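Local coordinates for NAD-dependent aldehyde dehydrogenase (Burkholderia multivorans, PDB 5UJU), which probably oxidises aldehydes to the corresponding carboxylic acids with NAD+ as electron acceptor, at residues A182-P187 against P192-Q197; A118-S123 against Y170-L175; L225-A230 against A551-V556; R109-A114 against A261-N266; V203-G208 against Q311-T316. All coordinates share one frame; numbering follows the deposited sequence.

How the contacts relate
Contacts 2 to 5 form one continuous patch, while contact 1 stands apart on a projecting hairpin. The centres of contacts 2 and 3 are about 8 Å apart, as are those of contacts 3 and 5. Contact 2 meets contact 3 where the side chains of Trp119, Ile120 and Leu175 reach the backbone oxygens of Leu229 and Ala230. Contacts 2 and 4 share helix 97-132. Contact 1 lies 31 to 35 Å from the other four, centre to centre, yet strand 191-211 runs from it into contact 5. All five touch the second subunit. The bound sodium ion, at Gly348 and Gly458, involves none of their residues.

Contact 1: A182-P187 against P192-Q197; sequences AHWEKP and PPLAMQ
Trp184, Leu194 and Met196 have the most surface buried here, and their side chains share one face of an antiparallel hairpin. The indole of Trp184 lies alongside both aliphatic chains. Its CG is anti to the backbone N (chi1 -174°), which sets the indole beside Leu194 and Met196 on this face. CZ3 of Trp184 is 4.0 Å from CB of Leu194, and CE3 of Trp184 is 4.0 Å from CG of Met196. Met196 SD stands 5.3 Å from the centroid of the Trp184 six-membered ring, an oblique Met-aromatic contact. The backbone pairing sets the register. Trp184 and Met196 form a hydrogen-bonded pair, with Trp184 N to Met196 O at 2.8 Å and Met196 N to Trp184 O at 2.7 Å. Lys186 N donates to Leu194 O at 2.7 Å, and the return bond from Leu194 N to Lys186 O is more bent. The hairpin projects from the subunit, as in the oligomerisation hairpin of aldehyde dehydrogenases. On the other face, His183 NE2 donates to Glu185 OE1 at 2.9 Å, with the oxygen in the imidazole plane. Glu185 OE1 also accepts from the backbone N of Lys566. The second subunit covers the tryptophan face: its Tyr33 meets the Trp184 ring, and its Glu39 forms a salt bridge with Lys186. Strand 191-211 pairs on with strand 554-562, where Arg560 and His562 touch Met196.

Contact 2: A118-S123 against Y170-L175; sequences AWIGVS and YAWDQL
Trp119 O, on the residue whose indole edge meets Leu175, is held by two donors from opposite faces of the carbonyl plane. Ser123 N reaches it at 3.1 Å in the normal helical pattern, and Ser123 OG reaches it at 2.9 Å. The hydroxyl is thereby folded back onto its own helix and plays no part in the contact with 170-175. The contact itself is made by carbon atoms. CD1 of Ile120 is 3.9 Å from CB of Trp172, and CG1 of Ile120 is 4.1 Å from CE3 in the Trp172 ring. These two side chains lie roughly perpendicular. Ile120 CG1 is anti to the carbonyl carbon (chi1 -56°), which, with chi2 -63°, sets CD1 against Trp172. Leu175 CD1 fills in beside it, 4.3 Å from Ile120 CD1. The same methyl meets the Trp119 indole near the ring plane, at CE3. Helices 97-132 and 158-175 form an antiparallel pair here, at 161°, packed against helix 217-230. Their axes are 10.8 Å apart, which leaves the bridging to long side chains. Ala230 of helix 217-230 packs against Ile120 and Ala171, and Phe14 meets the Trp172 ring edge-to-face. Trp119 NE1 donates a hydrogen bond to Trp111 O of its own helix. With the polar groups of Trp119 and Ser123 satisfied within one helix, the two helices are joined here through apolar side chains.

Contact 3: L225-A230 against A551-V556; sequences LFADLA and ANRFRV
Ala227 comes first, and its methyl lies over one face of the Arg553 guanidinium. CB of Ala227 is 3.5 Å from NE of Arg553, nearer the outer margin of the group than its centre. It also touches Arg553 CD, 3.7 Å away. The next residue, Asp228, supplies the charge. Its OD1 accepts from Arg553 NH1 at 2.8 Å, as part of a salt bridge. The oxygen sits at the guanidinium edge, near its plane, but the nitrogen stands above the carboxylate plane by 45°. The bond is also bent, with an N-H...O angle of 137°. Arg553 is extended from CG to NE, which lets it span the gap from the loop before strand 554-562 to helix 217-230. Further along the helix, Leu229 packs on Val235. The contact thus ties the C-terminal part of the chain to a helix of the probable NAD-binding domain, whose parallel strands suggest a Rossmann-like fold. Arg553 NH1 has a second acid partner, Asp294, and NE donates to Phe549 O. Tyr315 and Phe549 make cation-pi contacts with the same guanidinium. The two carboxylates probably offset the buried positive charge, and the arginine in turn would favour their ionised forms.

Contact 4: R109-A114 against A261-N266; sequences RTWREA and AGFDPN
Trp111 turns the edge of its six-membered ring onto one face of the Phe263 ring. The pair is T-shaped, with planes at 81° and centroids 5.0 Å apart. Trp111 CE3 stands over the centre of the phenyl ring. The edge of Phe263 is met by two other groups: CB of Ala114 is 3.5 Å from CZ of Phe263, and O of Thr110 is 3.6 Å from its CE1. Trp111 has CG anti to its backbone N (chi1 179°), and this brings the far edge of the indole up to the phenyl ring. The aromatic pair fastens helix 97-132 to the loop between helix 245-260 and strand 268-270, within the probable Rossmann-like NAD-binding domain. Trp111 NE1 separately donates to Asn233 O. The loop opens with a Schellman motif in which Gly262 has positive phi, and Phe263 follows directly. Asp264 then makes an Asx turn, with OD1 accepting from Asn266 N. Leu258 of helix 245-260 packs against both aromatic side chains. At the exposed side, two waters link Thr110 to the loop. One lies 2.7 Å from Thr110 OG1 and accepts from Asp264 N at 2.9 Å. The other is a longer 3.3 Å from Thr110 OG1 and donates to Gly262 O at 2.8 Å.

Contact 5: V203-G208 against Q311-T316; sequences VPRGTG and QAQVYT
Arg205 and Gln313 meet crosswise at a mixed sheet whose parallel strands suggest a Rossmann-like NAD-binding domain. Strand 290-296 lies between strands 191-211 and 313-317, so the two residues reach across it. The guanidinium and amide planes are 67° apart, and the amide NE2 of Gln313 lies over one face of the Arg205 group. The modelled gap of 2.6 Å between Arg205 NE and Gln313 NE2 is doubtful, since both atoms are donors. It is not a hydrogen bond. Arg205 is bent at chi2 (-71°), which turns the chain beyond CG and lays a face of the guanidinium near the amide. The glutamine is instead extended beyond CG, and its amide end projects to the arginine. Asn552 serves both: its OD1 accepts from Arg205 NH2, and its backbone O accepts from Gln313 NE2. Gly535 O of the second subunit takes a hydrogen bond from Arg205 NH1, so the arginine also joins the subunit interface. Both groups have acceptors outside the pair, but the short gap remains doubtful. The other end of the amide is fixed within its own strand: Tyr315 OH donates to Gln313 OE1 at 2.9 Å, in the carbonyl plane and on a lone pair.

Contact 1: A182-P187 against P192-Q197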
# COMPACT_ATOMS: atom_id res chain seq x y z
N ALA A 182 10.30 15.17 -17.27
CA ALA A 182 10.46 14.33 -18.44
C ALA A 182 10.07 15.13 -19.67
O ALA A 182 9.14 15.96 -19.61
CB ALA A 182 9.60 13.05 -18.33
N HIS A 183 10.77 14.90 -20.77
CA HIS A 183 10.39 15.44 -22.07
C HIS A 183 9.54 14.40 -22.79
O HIS A 183 10.04 13.34 -23.18
CB HIS A 183 11.61 15.82 -22.90
CG HIS A 183 11.25 16.43 -24.22
ND1 HIS A 183 10.97 17.76 -24.38
CD2 HIS A 183 11.12 15.87 -25.45
CE1 HIS A 183 10.69 18.01 -25.64
NE2 HIS A 183 10.77 16.88 -26.32
N TRP A 184 8.27 14.71 -22.98
CA TRP A 184 7.30 13.80 -23.57
C TRP A 184 7.03 14.29 -24.99
O TRP A 184 6.44 15.36 -25.18
CB TRP A 184 6.02 13.79 -22.74
CG TRP A 184 5.00 12.79 -23.16
CD1 TRP A 184 4.87 11.52 -22.68
CD2 TRP A 184 3.94 12.98 -24.10
NE1 TRP A 184 3.80 10.89 -23.28
CE2 TRP A 184 3.21 11.76 -24.16
CE3 TRP A 184 3.54 14.04 -24.92
CZ2 TRP A 184 2.11 11.58 -25.00
CZ3 TRP A 184 2.44 13.86 -25.75
CH2 TRP A 184 1.74 12.64 -25.78
N GLU A 185 7.47 13.52 -25.98
CA GLU A 185 7.33 13.92 -27.37
C GLU A 185 6.74 12.78 -28.17
O GLU A 185 7.33 11.70 -28.27
CB GLU A 185 8.67 14.35 -27.98
CG GLU A 185 8.53 14.82 -29.42
CD GLU A 185 9.74 15.58 -29.94
OE1 GLU A 185 10.43 16.25 -29.14
OE2 GLU A 185 10.01 15.49 -31.15
N LYS A 186 5.58 13.03 -28.79
CA LYS A 186 4.81 12.01 -29.47
C LYS A 186 4.73 12.32 -30.95
O LYS A 186 4.14 13.34 -31.34
CB LYS A 186 3.40 11.90 -28.88
CG LYS A 186 2.50 10.93 -29.64
CD LYS A 186 1.20 10.70 -28.91
CE LYS A 186 0.23 9.87 -29.72
NZ LYS A 186 -1.05 9.68 -28.99
N PRO A 187 5.31 11.48 -31.81
CA PRO A 187 5.26 11.76 -33.25
C PRO A 187 3.83 11.80 -33.76
O PRO A 187 2.94 11.11 -33.26
CB PRO A 187 6.05 10.59 -33.86
CG PRO A 187 6.94 10.10 -32.75
CD PRO A 187 6.12 10.29 -31.50
N PRO A 192 3.33 18.22 -36.92
CA PRO A 192 4.33 18.48 -35.88
C PRO A 192 4.10 17.58 -34.69
O PRO A 192 2.95 17.32 -34.31
CB PRO A 192 4.11 19.96 -35.51
CG PRO A 192 3.34 20.53 -36.64
CD PRO A 192 2.50 19.42 -37.19
N PRO A 193 5.17 17.08 -34.06
CA PRO A 193 4.99 16.20 -32.90
C PRO A 193 4.34 16.95 -31.74
O PRO A 193 4.54 18.15 -31.56
CB PRO A 193 6.41 15.76 -32.56
CG PRO A 193 7.30 16.80 -33.18
CD PRO A 193 6.59 17.23 -34.43
N LEU A 194 3.55 16.22 -30.96
CA LEU A 194 3.15 16.74 -29.66
C LEU A 194 4.35 16.68 -28.73
O LEU A 194 4.93 15.60 -28.53
CB LEU A 194 1.99 15.94 -29.09
CG LEU A 194 0.74 15.73 -29.95
CD1 LEU A 194 -0.25 14.91 -29.15
CD2 LEU A 194 0.13 17.05 -30.38
N ALA A 195 4.73 17.82 -28.16
CA ALA A 195 5.86 17.88 -27.26
C ALA A 195 5.43 18.60 -26.00
O ALA A 195 4.92 19.73 -26.06
CB ALA A 195 7.05 18.58 -27.91
N MET A 196 5.62 17.94 -24.86
CA MET A 196 5.26 18.52 -23.57
C MET A 196 6.38 18.27 -22.59
O MET A 196 7.11 17.27 -22.68
CB MET A 196 3.96 17.93 -23.02
CG MET A 196 2.82 17.92 -24.01
SD MET A 196 1.27 17.55 -23.19
CE MET A 196 0.94 19.14 -22.42
N GLN A 197 6.52 19.17 -21.63
CA GLN A 197 7.38 18.91 -20.49
C GLN A 197 6.53 18.49 -19.31
O GLN A 197 5.57 19.19 -18.95
CB GLN A 197 8.23 20.12 -20.11
CG GLN A 197 9.38 19.70 -19.23
CD GLN A 197 10.07 20.85 -18.57
OE1 GLN A 197 9.49 21.93 -18.42
NE2 GLN A 197 11.31 20.64 -18.17

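Contact 2: A118-S123 against Y170-L175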
# COMPACT_ATOMS: atom_id res chain seq x y z
N ALA A 118 16.52 16.16 1.29
CA ALA A 118 16.46 16.63 2.67
C ALA A 118 15.82 15.59 3.59
O ALA A 118 16.29 15.38 4.72
CB ALA A 118 15.67 17.92 2.74
N TRP A 119 14.73 14.97 3.15
CA TRP A 119 14.07 13.99 4.02
C TRP A 119 15.01 12.84 4.35
O TRP A 119 15.13 12.44 5.51
CB TRP A 119 12.79 13.44 3.38
CG TRP A 119 11.90 14.48 2.82
CD1 TRP A 119 11.79 15.79 3.22
CD2 TRP A 119 11.00 14.32 1.72
NE1 TRP A 119 10.85 16.44 2.44
CE2 TRP A 119 10.36 15.56 1.51
CE3 TRP A 119 10.66 13.23 0.91
CZ2 TRP A 119 9.42 15.74 0.50
CZ3 TRP A 119 9.71 13.42 -0.09
CH2 TRP A 119 9.10 14.66 -0.28
N ILE A 120 15.71 12.33 3.34
CA ILE A 120 16.64 11.22 3.54
C ILE A 120 17.86 11.68 4.32
O ILE A 120 18.30 11.03 5.27
CB ILE A 120 17.03 10.60 2.18
CG1 ILE A 120 15.80 10.15 1.37
CG2 ILE A 120 18.03 9.45 2.36
CD1 ILE A 120 14.98 9.07 1.99
N GLY A 121 18.44 12.82 3.92
CA GLY A 121 19.64 13.29 4.60
C GLY A 121 19.40 13.56 6.07
O GLY A 121 20.17 13.13 6.93
N VAL A 122 18.31 14.27 6.38
CA VAL A 122 18.00 14.55 7.78
C VAL A 122 17.76 13.23 8.53
O VAL A 122 18.22 13.05 9.67
CB VAL A 122 16.78 15.49 7.88
CG1 VAL A 122 16.15 15.45 9.27
CG2 VAL A 122 17.19 16.94 7.51
N SER A 123 17.04 12.30 7.92
CA SER A 123 16.82 11.00 8.57
C SER A 123 18.14 10.29 8.87
O SER A 123 18.33 9.76 9.97
CB SER A 123 15.91 10.13 7.71
OG SER A 123 14.59 10.65 7.71
N TYR A 170 14.36 1.64 1.94
CA TYR A 170 13.19 1.29 1.12
C TYR A 170 12.49 2.55 0.60
O TYR A 170 12.06 2.58 -0.56
CB TYR A 170 12.22 0.43 1.92
CG TYR A 170 12.55 -1.05 1.84
CD1 TYR A 170 13.29 -1.67 2.83
CD2 TYR A 170 12.16 -1.79 0.74
CE1 TYR A 170 13.61 -3.04 2.75
CE2 TYR A 170 12.47 -3.15 0.64
CZ TYR A 170 13.20 -3.75 1.64
OH TYR A 170 13.50 -5.07 1.52
N ALA A 171 12.33 3.57 1.45
CA ALA A 171 11.73 4.82 1.01
C ALA A 171 12.51 5.42 -0.15
O ALA A 171 11.96 5.68 -1.22
CB ALA A 171 11.65 5.81 2.17
N TRP A 172 13.82 5.60 0.04
CA TRP A 172 14.66 6.14 -1.03
C TRP A 172 14.60 5.26 -2.28
O TRP A 172 14.59 5.76 -3.41
CB TRP A 172 16.10 6.29 -0.52
CG TRP A 172 17.10 6.69 -1.58
CD1 TRP A 172 18.22 6.00 -1.96
CD2 TRP A 172 17.05 7.86 -2.41
NE1 TRP A 172 18.88 6.68 -2.97
CE2 TRP A 172 18.18 7.83 -3.26
CE3 TRP A 172 16.16 8.94 -2.50
CZ2 TRP A 172 18.44 8.83 -4.19
CZ3 TRP A 172 16.42 9.94 -3.43
CH2 TRP A 172 17.55 9.87 -4.27
N ASP A 173 14.52 3.93 -2.09
CA ASP A 173 14.45 3.03 -3.24
C ASP A 173 13.27 3.36 -4.15
O ASP A 173 13.38 3.29 -5.38
CB ASP A 173 14.37 1.59 -2.74
CG ASP A 173 14.72 0.57 -3.82
OD1 ASP A 173 15.48 0.88 -4.75
OD2 ASP A 173 14.22 -0.57 -3.71
N GLN A 174 12.12 3.71 -3.56
CA GLN A 174 10.96 4.15 -4.34
C GLN A 174 11.12 5.58 -4.86
O GLN A 174 10.76 5.88 -6.00
CB GLN A 174 9.68 4.08 -3.49
CG GLN A 174 9.28 2.72 -3.03
CD GLN A 174 9.11 1.79 -4.21
OE1 GLN A 174 8.71 2.21 -5.30
NE2 GLN A 174 9.39 0.52 -4.00
N LEU A 175 11.60 6.49 -4.01
CA LEU A 175 11.67 7.90 -4.41
C LEU A 175 12.63 8.10 -5.58
O LEU A 175 12.36 8.91 -6.47
CB LEU A 175 12.08 8.76 -3.21
CG LEU A 175 11.10 8.82 -2.03
CD1 LEU A 175 11.73 9.48 -0.80
CD2 LEU A 175 9.81 9.53 -2.43

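Contact 3: L225-A230 against A551-V556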
# COMPACT_ATOMS: atom_id res chain seq x y z
N LEU A 225 8.35 5.65 12.27
CA LEU A 225 8.80 7.03 12.44
C LEU A 225 9.68 7.49 11.28
O LEU A 225 9.46 8.55 10.70
CB LEU A 225 9.54 7.17 13.77
CG LEU A 225 10.42 8.40 14.04
CD1 LEU A 225 9.63 9.70 13.95
CD2 LEU A 225 11.09 8.26 15.42
N PHE A 226 10.66 6.67 10.92
CA PHE A 226 11.62 7.05 9.89
C PHE A 226 11.10 6.80 8.48
O PHE A 226 11.51 7.51 7.55
CB PHE A 226 12.95 6.34 10.15
CG PHE A 226 13.69 6.94 11.30
CD1 PHE A 226 14.44 8.09 11.13
CD2 PHE A 226 13.54 6.42 12.58
CE1 PHE A 226 15.10 8.68 12.20
CE2 PHE A 226 14.19 7.01 13.66
CZ PHE A 226 14.97 8.15 13.46
N ALA A 227 10.20 5.83 8.27
CA ALA A 227 9.49 5.77 7.00
C ALA A 227 8.67 7.05 6.77
O ALA A 227 8.57 7.54 5.64
CB ALA A 227 8.57 4.55 6.96
N ASP A 228 8.03 7.55 7.84
CA ASP A 228 7.29 8.80 7.75
C ASP A 228 8.22 9.95 7.38
O ASP A 228 7.96 10.69 6.43
CB ASP A 228 6.58 9.08 9.08
CG ASP A 228 5.27 8.31 9.27
OD1 ASP A 228 4.78 7.70 8.31
OD2 ASP A 228 4.73 8.34 10.41
N LEU A 229 9.32 10.10 8.13
CA LEU A 229 10.22 11.24 7.92
C LEU A 229 10.89 11.18 6.56
O LEU A 229 10.98 12.20 5.86
CB LEU A 229 11.28 11.27 9.03
CG LEU A 229 10.86 11.80 10.39
CD1 LEU A 229 12.03 11.64 11.37
CD2 LEU A 229 10.43 13.28 10.26
N ALA A 230 11.36 9.99 6.16
CA ALA A 230 12.05 9.82 4.88
C ALA A 230 11.14 10.07 3.69
O ALA A 230 11.64 10.20 2.56
CB ALA A 230 12.64 8.40 4.79
N ALA A 551 5.69 2.71 0.00
CA ALA A 551 5.34 3.29 -1.29
C ALA A 551 4.08 4.15 -1.25
O ALA A 551 3.87 4.95 -2.16
CB ALA A 551 5.15 2.19 -2.34
N ASN A 552 3.24 3.98 -0.24
CA ASN A 552 2.02 4.76 -0.13
C ASN A 552 2.17 5.98 0.77
O ASN A 552 1.19 6.70 0.97
CB ASN A 552 0.88 3.89 0.41
CG ASN A 552 -0.43 4.17 -0.28
OD1 ASN A 552 -0.50 4.92 -1.26
ND2 ASN A 552 -1.50 3.57 0.24
N ARG A 553 3.34 6.21 1.37
CA ARG A 553 3.48 7.32 2.32
C ARG A 553 3.77 8.66 1.64
O ARG A 553 3.79 9.69 2.32
CB ARG A 553 4.58 7.01 3.34
CG ARG A 553 4.36 5.66 4.08
CD ARG A 553 5.41 5.45 5.18
NE ARG A 553 5.29 4.13 5.80
CZ ARG A 553 4.84 3.90 7.03
NH1 ARG A 553 4.47 4.91 7.83
NH2 ARG A 553 4.76 2.65 7.47
N PHE A 554 4.00 8.66 0.33
CA PHE A 554 4.11 9.87 -0.46
C PHE A 554 3.23 9.68 -1.68
O PHE A 554 2.85 8.55 -2.02
CB PHE A 554 5.57 10.15 -0.91
CG PHE A 554 6.11 9.09 -1.83
CD1 PHE A 554 6.03 9.24 -3.21
CD2 PHE A 554 6.63 7.91 -1.32
CE1 PHE A 554 6.49 8.25 -4.06
CE2 PHE A 554 7.08 6.91 -2.17
CZ PHE A 554 7.02 7.08 -3.54
N ARG A 555 2.90 10.79 -2.34
CA ARG A 555 2.21 10.76 -3.62
C ARG A 555 2.99 11.62 -4.60
O ARG A 555 3.95 12.30 -4.23
CB ARG A 555 0.75 11.24 -3.48
CG ARG A 555 -0.11 10.47 -2.46
CD ARG A 555 -0.62 9.10 -2.99
NE ARG A 555 0.46 8.13 -3.08
CZ ARG A 555 0.53 7.16 -3.99
NH1 ARG A 555 -0.42 7.03 -4.90
NH2 ARG A 555 1.58 6.33 -4.00
N VAL A 556 2.62 11.54 -5.88
CA VAL A 556 3.26 12.31 -6.95
C VAL A 556 2.19 13.18 -7.61
O VAL A 556 1.19 12.66 -8.12
CB VAL A 556 3.94 11.40 -7.98
CG1 VAL A 556 4.70 12.21 -9.01
CG2 VAL A 556 4.88 10.42 -7.28

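Contact 4: R109-A114 against A261-N266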
# COMPACT_ATOMS: atom_id res chain seq x y z
N ARG A 109 5.04 22.75 5.55
CA ARG A 109 5.34 23.37 4.25
C ARG A 109 6.82 23.35 3.91
O ARG A 109 7.22 22.78 2.88
CB ARG A 109 4.81 24.82 4.21
CG ARG A 109 5.00 25.48 2.84
CD ARG A 109 4.19 26.78 2.72
NE ARG A 109 4.59 27.57 1.56
CZ ARG A 109 4.00 27.50 0.36
NH1 ARG A 109 3.00 26.65 0.17
NH2 ARG A 109 4.42 28.27 -0.63
N THR A 110 7.67 23.98 4.73
CA THR A 110 9.08 24.07 4.35
C THR A 110 9.75 22.70 4.38
O THR A 110 10.69 22.44 3.62
CB THR A 110 9.82 25.10 5.23
OG1 THR A 110 9.86 24.68 6.59
CG2 THR A 110 9.10 26.44 5.17
N TRP A 111 9.28 21.80 5.24
CA TRP A 111 9.79 20.44 5.23
C TRP A 111 9.47 19.76 3.90
O TRP A 111 10.36 19.25 3.22
CB TRP A 111 9.20 19.68 6.42
CG TRP A 111 9.57 18.21 6.60
CD1 TRP A 111 8.69 17.17 6.74
CD2 TRP A 111 10.88 17.63 6.72
NE1 TRP A 111 9.37 15.99 6.92
CE2 TRP A 111 10.71 16.24 6.92
CE3 TRP A 111 12.18 18.15 6.67
CZ2 TRP A 111 11.79 15.37 7.06
CZ3 TRP A 111 13.26 17.27 6.83
CH2 TRP A 111 13.05 15.91 7.03
N ARG A 112 8.20 19.82 3.49
CA ARG A 112 7.81 19.24 2.20
C ARG A 112 8.61 19.84 1.06
O ARG A 112 9.10 19.12 0.18
CB ARG A 112 6.31 19.46 1.95
CG ARG A 112 5.94 19.19 0.49
CD ARG A 112 4.46 19.31 0.21
NE ARG A 112 4.00 20.70 0.19
CZ ARG A 112 3.31 21.29 1.17
NH1 ARG A 112 3.00 20.61 2.28
NH2 ARG A 112 2.94 22.56 1.04
N GLU A 113 8.77 21.17 1.06
CA GLU A 113 9.40 21.83 -0.07
C GLU A 113 10.87 21.49 -0.20
O GLU A 113 11.43 21.67 -1.28
CB GLU A 113 9.22 23.34 0.03
CG GLU A 113 7.78 23.70 -0.24
CD GLU A 113 7.51 25.19 -0.17
OE1 GLU A 113 8.38 25.94 0.34
OE2 GLU A 113 6.43 25.59 -0.64
N ALA A 114 11.52 21.00 0.86
CA ALA A 114 12.93 20.66 0.74
C ALA A 114 13.15 19.36 -0.04
O ALA A 114 14.28 19.10 -0.48
CB ALA A 114 13.56 20.56 2.13
N ALA A 261 19.20 21.94 10.64
CA ALA A 261 19.03 21.93 9.20
C ALA A 261 18.13 23.05 8.69
O ALA A 261 17.84 23.10 7.49
CB ALA A 261 18.47 20.57 8.75
N GLY A 262 17.66 23.95 9.56
CA GLY A 262 16.81 25.04 9.12
C GLY A 262 15.34 24.69 9.01
O GLY A 262 14.59 25.40 8.35
N PHE A 263 14.90 23.59 9.63
CA PHE A 263 13.49 23.23 9.63
C PHE A 263 12.83 23.55 10.96
O PHE A 263 13.49 23.72 11.99
CB PHE A 263 13.32 21.74 9.29
CG PHE A 263 13.82 21.41 7.93
CD1 PHE A 263 13.19 21.95 6.82
CD2 PHE A 263 14.95 20.63 7.75
CE1 PHE A 263 13.65 21.69 5.55
CE2 PHE A 263 15.42 20.37 6.48
CZ PHE A 263 14.77 20.90 5.39
N ASP A 264 11.51 23.61 10.93
CA ASP A 264 10.71 23.73 12.14
C ASP A 264 10.87 22.44 12.93
O ASP A 264 10.53 21.37 12.42
CB ASP A 264 9.25 24.00 11.75
CG ASP A 264 8.33 24.26 12.96
OD1 ASP A 264 8.67 23.89 14.11
OD2 ASP A 264 7.23 24.81 12.74
N PRO A 265 11.42 22.48 14.15
CA PRO A 265 11.58 21.23 14.90
C PRO A 265 10.27 20.51 15.15
O PRO A 265 10.29 19.31 15.42
CB PRO A 265 12.25 21.67 16.21
CG PRO A 265 11.89 23.13 16.35
CD PRO A 265 11.88 23.65 14.92
N ASN A 266 9.13 21.21 15.07
CA ASN A 266 7.85 20.55 15.24
C ASN A 266 7.48 19.62 14.08
O ASN A 266 6.36 19.10 14.07
CB ASN A 266 6.75 21.59 15.44
CG ASN A 266 6.94 22.33 16.73
OD1 ASN A 266 7.41 21.76 17.71
ND2 ASN A 266 6.61 23.63 16.74
O HOH W 1 9.81 22.91 8.67
O HOH W 2 12.07 26.54 8.17

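Contact 5: V203-G208 against Q311-T316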
# COMPACT_ATOMS: atom_id res chain seq x y z
N VAL A 203 4.91 14.56 -3.04
CA VAL A 203 4.10 15.19 -2.00
C VAL A 203 3.90 14.20 -0.85
O VAL A 203 3.39 13.09 -1.07
CB VAL A 203 2.75 15.67 -2.55
CG1 VAL A 203 1.93 16.33 -1.46
CG2 VAL A 203 2.98 16.66 -3.71
N PRO A 204 4.32 14.53 0.37
CA PRO A 204 4.01 13.67 1.52
C PRO A 204 2.51 13.62 1.75
O PRO A 204 1.75 14.46 1.27
CB PRO A 204 4.71 14.37 2.69
CG PRO A 204 5.68 15.30 2.04
CD PRO A 204 5.08 15.72 0.76
N ARG A 205 2.08 12.57 2.48
CA ARG A 205 0.67 12.47 2.84
C ARG A 205 0.26 13.57 3.83
O ARG A 205 -0.83 14.14 3.72
CB ARG A 205 0.38 11.09 3.42
CG ARG A 205 0.43 10.00 2.37
CD ARG A 205 -0.77 10.09 1.44
NE ARG A 205 -0.93 8.85 0.70
CZ ARG A 205 -2.05 8.46 0.11
NH1 ARG A 205 -3.14 9.22 0.18
NH2 ARG A 205 -2.08 7.29 -0.52
N GLY A 206 1.10 13.86 4.81
CA GLY A 206 0.72 14.83 5.82
C GLY A 206 1.35 14.53 7.16
O GLY A 206 2.58 14.42 7.27
N THR A 207 0.53 14.40 8.20
CA THR A 207 1.03 14.09 9.53
C THR A 207 0.82 12.62 9.83
O THR A 207 -0.30 12.10 9.74
CB THR A 207 0.34 14.97 10.58
OG1 THR A 207 0.69 16.33 10.34
CG2 THR A 207 0.80 14.58 11.98
N GLY A 208 1.90 11.95 10.22
CA GLY A 208 1.84 10.56 10.64
C GLY A 208 1.80 10.48 12.15
O GLY A 208 2.25 11.39 12.85
N GLN A 311 -9.49 7.49 7.31
CA GLN A 311 -8.81 8.58 6.63
C GLN A 311 -7.29 8.37 6.57
O GLN A 311 -6.61 9.15 5.91
CB GLN A 311 -9.13 9.91 7.32
CG GLN A 311 -8.19 10.28 8.45
CD GLN A 311 -8.32 9.41 9.69
OE1 GLN A 311 -9.27 8.63 9.84
NE2 GLN A 311 -7.33 9.51 10.57
N ALA A 312 -6.76 7.35 7.23
CA ALA A 312 -5.33 7.16 7.30
C ALA A 312 -4.94 5.82 6.68
O ALA A 312 -5.77 4.91 6.56
CB ALA A 312 -4.84 7.20 8.75
N GLN A 313 -3.68 5.73 6.28
CA GLN A 313 -3.03 4.45 6.01
C GLN A 313 -2.52 3.89 7.33
O GLN A 313 -1.73 4.55 8.01
CB GLN A 313 -1.85 4.63 5.07
CG GLN A 313 -2.20 5.12 3.74
CD GLN A 313 -1.00 5.77 3.12
OE1 GLN A 313 0.14 5.35 3.36
NE2 GLN A 313 -1.22 6.83 2.39
N VAL A 314 -2.98 2.70 7.69
CA VAL A 314 -2.72 2.11 9.00
C VAL A 314 -1.81 0.90 8.84
O VAL A 314 -2.13 -0.03 8.08
CB VAL A 314 -4.03 1.74 9.71
CG1 VAL A 314 -3.76 1.21 11.10
CG2 VAL A 314 -4.93 2.95 9.78
N TYR A 315 -0.69 0.90 9.57
CA TYR A 315 0.25 -0.20 9.61
C TYR A 315 0.29 -0.74 11.02
O TYR A 315 0.51 0.01 11.97
CB TYR A 315 1.65 0.26 9.18
CG TYR A 315 1.63 1.02 7.88
CD1 TYR A 315 1.80 0.35 6.67
CD2 TYR A 315 1.45 2.40 7.85
CE1 TYR A 315 1.78 1.02 5.47
CE2 TYR A 315 1.42 3.09 6.64
CZ TYR A 315 1.59 2.39 5.45
OH TYR A 315 1.58 3.04 4.25
N THR A 316 0.05 -2.05 11.18
CA THR A 316 -0.15 -2.61 12.51
C THR A 316 0.76 -3.80 12.72
O THR A 316 1.03 -4.57 11.79
CB THR A 316 -1.61 -3.05 12.75
OG1 THR A 316 -2.00 -4.00 11.75
CG2 THR A 316 -2.57 -1.85 12.72